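Local coordinates for molybdenum cofactor carrier protein (PDB 2IZ6) that probably binds molybdenum cofactor and carries it in the alga Chlamydomonas reinhardtii, as a four-chain assembly of Rossmann-like subunits, at residues A[24-28]-A[29-33]; A[114-118]-A[119-123]. One frame throughout, in Å; residues are numbered along the deposited sequence.

Interaction 1: residues A[24-28]-A[29-33]; sequences ADTAE and NQLVM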
loop_
_atom_site.group_PDB
_atom_site.type_symbol
_atom_site.label_atom_id
_atom_site.label_comp_id
_atom_site.label_asym_id
_atom_site.label_seq_id
_atom_site.Cartn_x
_atom_site.Cartn_y
_atom_site.Cartn_z
ATOM N N ALA A 24 24.176 8.222 3.677
ATOM C CA ALA A 24 24.739 9.473 3.155
ATOM C C ALA A 24 24.431 10.741 3.970
ATOM O O ALA A 24 25.209 11.717 3.915
ATOM C CB ALA A 24 24.288 9.663 1.713
ATOM N N ASP A 25 23.322 10.705 4.727
ATOM C CA ASP A 25 22.655 11.900 5.326
ATOM C C ASP A 25 22.567 11.832 6.853
ATOM O O ASP A 25 21.739 12.497 7.495
ATOM C CB ASP A 25 21.237 11.971 4.761
ATOM C CG ASP A 25 21.241 11.812 3.259
ATOM O OD1 ASP A 25 22.175 12.393 2.676
ATOM O OD2 ASP A 25 20.399 11.085 2.678
ATOM N N THR A 26 23.466 11.022 7.382
ATOM C CA THR A 26 23.609 10.742 8.771
ATOM C C THR A 26 25.011 11.107 9.262
ATOM O O THR A 26 26.004 10.640 8.711
ATOM C CB THR A 26 23.385 9.282 8.894
ATOM O OG1 THR A 26 22.069 8.999 8.354
ATOM C CG2 THR A 26 23.480 8.837 10.323
ATOM N N ALA A 27 25.083 11.940 10.288
ATOM C CA ALA A 27 26.305 12.236 10.991
ATOM C C ALA A 27 26.726 11.105 11.945
ATOM O O ALA A 27 25.890 10.399 12.477
ATOM C CB ALA A 27 26.150 13.517 11.759
ATOM N N GLU A 28 28.027 10.957 12.198
ATOM C CA GLU A 28 28.497 9.900 13.100
ATOM C C GLU A 28 27.887 9.947 14.499
ATOM O O GLU A 28 27.640 8.897 15.047
ATOM C CB GLU A 28 30.037 9.826 13.171
ATOM C CG GLU A 28 30.599 9.446 11.874
ATOM C CD GLU A 28 32.086 9.068 11.945
ATOM O OE1 GLU A 28 32.708 9.334 12.988
ATOM O OE2 GLU A 28 32.563 8.449 11.002
ATOM N N ASN A 29 27.614 11.124 15.061
ATOM C CA ASN A 29 26.980 11.238 16.366
ATOM C C ASN A 29 25.620 10.548 16.367
ATOM O O ASN A 29 25.199 9.986 17.406
ATOM C CB ASN A 29 26.864 12.716 16.800
ATOM C CG ASN A 29 25.920 13.526 15.933
ATOM O OD1 ASN A 29 24.887 14.059 16.410
ATOM N ND2 ASN A 29 26.227 13.588 14.646
ATOM N N GLN A 30 24.924 10.643 15.222
ATOM C CA GLN A 30 23.645 10.000 15.051
ATOM C C GLN A 30 23.750 8.478 14.995
ATOM O O GLN A 30 22.903 7.758 15.569
ATOM C CB GLN A 30 22.890 10.600 13.873
ATOM C CG GLN A 30 22.568 12.037 14.108
ATOM C CD GLN A 30 22.001 12.691 12.859
ATOM O OE1 GLN A 30 22.376 12.362 11.739
ATOM N NE2 GLN A 30 21.094 13.625 13.056
ATOM N N LEU A 31 24.767 7.965 14.346
ATOM C CA LEU A 31 25.052 6.517 14.273
ATOM C C LEU A 31 25.292 5.958 15.680
ATOM O O LEU A 31 24.712 4.930 16.034
ATOM C CB LEU A 31 26.277 6.222 13.368
ATOM C CG LEU A 31 26.092 6.524 11.892
ATOM C CD1 LEU A 31 27.415 6.291 11.221
ATOM C CD2 LEU A 31 24.884 5.726 11.291
ATOM N N VAL A 32 26.059 6.686 16.482
ATOM C CA VAL A 32 26.416 6.291 17.829
ATOM C C VAL A 32 25.107 6.369 18.653
ATOM O O VAL A 32 24.823 5.441 19.410
ATOM C CB VAL A 32 27.458 7.242 18.452
ATOM C CG1 VAL A 32 27.637 6.950 19.941
ATOM C CG2 VAL A 32 28.738 7.125 17.706
ATOM N N MET A 33 24.402 7.473 18.587
ATOM C CA MET A 33 23.122 7.572 19.337
ATOM C C MET A 33 22.154 6.451 19.019
ATOM O O MET A 33 21.531 5.872 19.897
ATOM C CB MET A 33 22.460 8.917 19.154
ATOM C CG MET A 33 23.245 10.007 19.958
ATOM S SD MET A 33 22.233 11.474 20.260
ATOM C CE MET A 33 21.772 11.745 18.587
#

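Interaction 2: residues A[114-118]-A[119-123]; sequences VGMGP and GTAAE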
loop_
_atom_site.group_PDB
_atom_site.type_symbol
_atom_site.label_atom_id
_atom_site.label_comp_id
_atom_site.label_asym_id
_atom_site.label_seq_id
_atom_site.Cartn_x
_atom_site.Cartn_y
_atom_site.Cartn_z
ATOM N N VAL A 114 15.743 9.476 15.043
ATOM C CA VAL A 114 17.113 9.861 15.335
ATOM C C VAL A 114 17.593 10.575 14.058
ATOM O O VAL A 114 17.771 9.938 13.026
ATOM C CB VAL A 114 18.026 8.616 15.603
ATOM C CG1 VAL A 114 19.394 9.049 15.926
ATOM C CG2 VAL A 114 17.467 7.802 16.691
ATOM N N GLY A 115 17.694 11.880 14.122
ATOM C CA GLY A 115 17.966 12.688 12.931
ATOM C C GLY A 115 16.742 12.786 12.031
ATOM O O GLY A 115 15.620 12.369 12.398
ATOM N N MET A 116 16.952 13.387 10.858
ATOM C CA MET A 116 15.818 13.853 10.069
ATOM C C MET A 116 16.162 13.954 8.600
ATOM O O MET A 116 17.305 14.304 8.264
ATOM C CB MET A 116 15.397 15.235 10.548
ATOM C CG MET A 116 14.047 15.727 9.956
ATOM S SD MET A 116 12.654 14.747 10.115
ATOM C CE MET A 116 12.539 14.434 11.921
ATOM N N GLY A 117 15.230 13.541 7.741
ATOM C CA GLY A 117 15.299 13.680 6.293
ATOM C C GLY A 117 13.854 13.510 5.802
ATOM O O GLY A 117 12.969 13.391 6.625
ATOM N N PRO A 118 13.618 13.594 4.485
ATOM C CA PRO A 118 12.233 13.580 3.972
ATOM C C PRO A 118 11.510 12.306 4.358
ATOM O O PRO A 118 10.374 12.363 4.801
ATOM C CB PRO A 118 12.413 13.701 2.461
ATOM C CG PRO A 118 13.713 14.386 2.313
ATOM C CD PRO A 118 14.577 13.952 3.445
ATOM N N GLY A 119 12.089 11.108 4.181
ATOM C CA GLY A 119 11.359 9.893 4.536
ATOM C C GLY A 119 11.010 9.861 6.008
ATOM O O GLY A 119 9.917 9.420 6.387
ATOM N N THR A 120 11.960 10.206 6.865
ATOM C CA THR A 120 11.750 10.268 8.282
ATOM C C THR A 120 10.613 11.231 8.609
ATOM O O THR A 120 9.774 10.924 9.379
ATOM C CB THR A 120 13.047 10.562 9.019
ATOM O OG1 THR A 120 13.830 9.404 8.758
ATOM C CG2 THR A 120 12.785 10.670 10.526
ATOM N N ALA A 121 10.661 12.383 8.001
ATOM C CA ALA A 121 9.638 13.413 8.231
ATOM C C ALA A 121 8.251 12.905 7.884
ATOM O O ALA A 121 7.275 13.209 8.595
ATOM C CB ALA A 121 9.975 14.614 7.470
ATOM N N ALA A 122 8.141 12.143 6.811
ATOM C CA ALA A 122 6.828 11.611 6.449
ATOM C C ALA A 122 6.329 10.654 7.496
ATOM O O ALA A 122 5.185 10.626 7.921
ATOM C CB ALA A 122 6.848 10.932 5.101
ATOM N N GLU A 123 7.181 9.779 7.950
ATOM C CA GLU A 123 6.766 8.815 8.933
ATOM C C GLU A 123 6.388 9.432 10.278
ATOM O O GLU A 123 5.460 8.971 10.972
ATOM C CB GLU A 123 7.811 7.693 9.116
ATOM C CG GLU A 123 8.005 6.781 7.953
ATOM C CD GLU A 123 6.709 6.222 7.299
ATOM O OE1 GLU A 123 6.674 6.281 6.050
ATOM O OE2 GLU A 123 5.786 5.768 8.012
#

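Interaction 1: residues A[24-28]-A[29-33]
A27 closes the loop at the N-cap of helix 28-43: its carbonyl O takes L31 N at 3.3 Å and, weakly, Q30 N, while E28 O receives V32 N at 3.1 Å to begin the next turn. Q30 then reaches back. With CG anti to its own carbonyl carbon (chi1 -64°) and the chain extended beyond, OE1 returns to the N-cap and accepts A27 N at 3.1 Å, the donor tilted 31° from the amide plane. This is the N3-to-N-cap half of a capping box; alanine at the N-cap has no side-chain acceptor to supply the other half. On its other branch, Q30 NE2 is bonded to G138 O, which fixes the turn of the amide. A leucine in place of Q30 would probably leave A27 N without its acceptor and G138 O without its donor, making the helix start less well defined. One residue before the cap, T26 lays CG2 across L31 CD2 at 3.5 Å, the two side chains nearly perpendicular, in the positions of a hydrophobic staple. T26 OG1 turns instead to G22 O, and L31 also rests on E60 of helix 57-67.

Interaction 2: residues A[114-118]-A[119-123]
The peptide carbonyls of G117 and P118 take the N-H groups of the first turn of helix 118-129: A121 N meets G117 O at 2.9 Å, and A122 N reaches P118 O at 3.0 Å, tilted 20° from the carbonyl plane. A121 CB sits beside G117 O at 3.3 Å. Within the turn the P118 ring meets G119 N, with CB 3.1 Å away, and K129 of the second subunit packs on P118; as the first residue after the N-cap it has no N-H to offer, and none is needed there. M116 folds over the turn: CG stands anti to the backbone N (chi1 -170°), and bends at chi2 and chi3 bring SD within 3.8 Å of A121 CB and CE within 4.0 Å of T120 CG2. F147, together with F146 of the second subunit, covers M116 and A121. G115 O, 3.8 Å from T120 CG2, and G117 N are buried without a polar partner in the model. E123 forms a salt bridge with R100. G117, G119, T120 and E123 match the GxGTxxE signature of LOG-like proteins, closer than the looser Rossmann-type GxGxxA of G117, G119 and A122, and consistent with a phosphate-binding loop.

Interactions 1 and 2 are both helix starts that follow strands of the parallel sheet, and those strands, 15-19 and 110-114, are neighbours at its middle, bonded through V114 and M19. Their centres are 13 Å apart. Q30 bridges them: its NE2 packs 3.3 Å from G115 CA, and Q30 O lies 3.8 Å from V114 CG1. The order in which the chain adds strands switches from one flank to the other between 15-19 and 110-114, the switch point where Rossmann-like folds commonly open a ligand crevice. The D25 side chain comes near the glycine pattern of 114-123 without touching it, so the two loops could border one cofactor pocket, though that role is inferred.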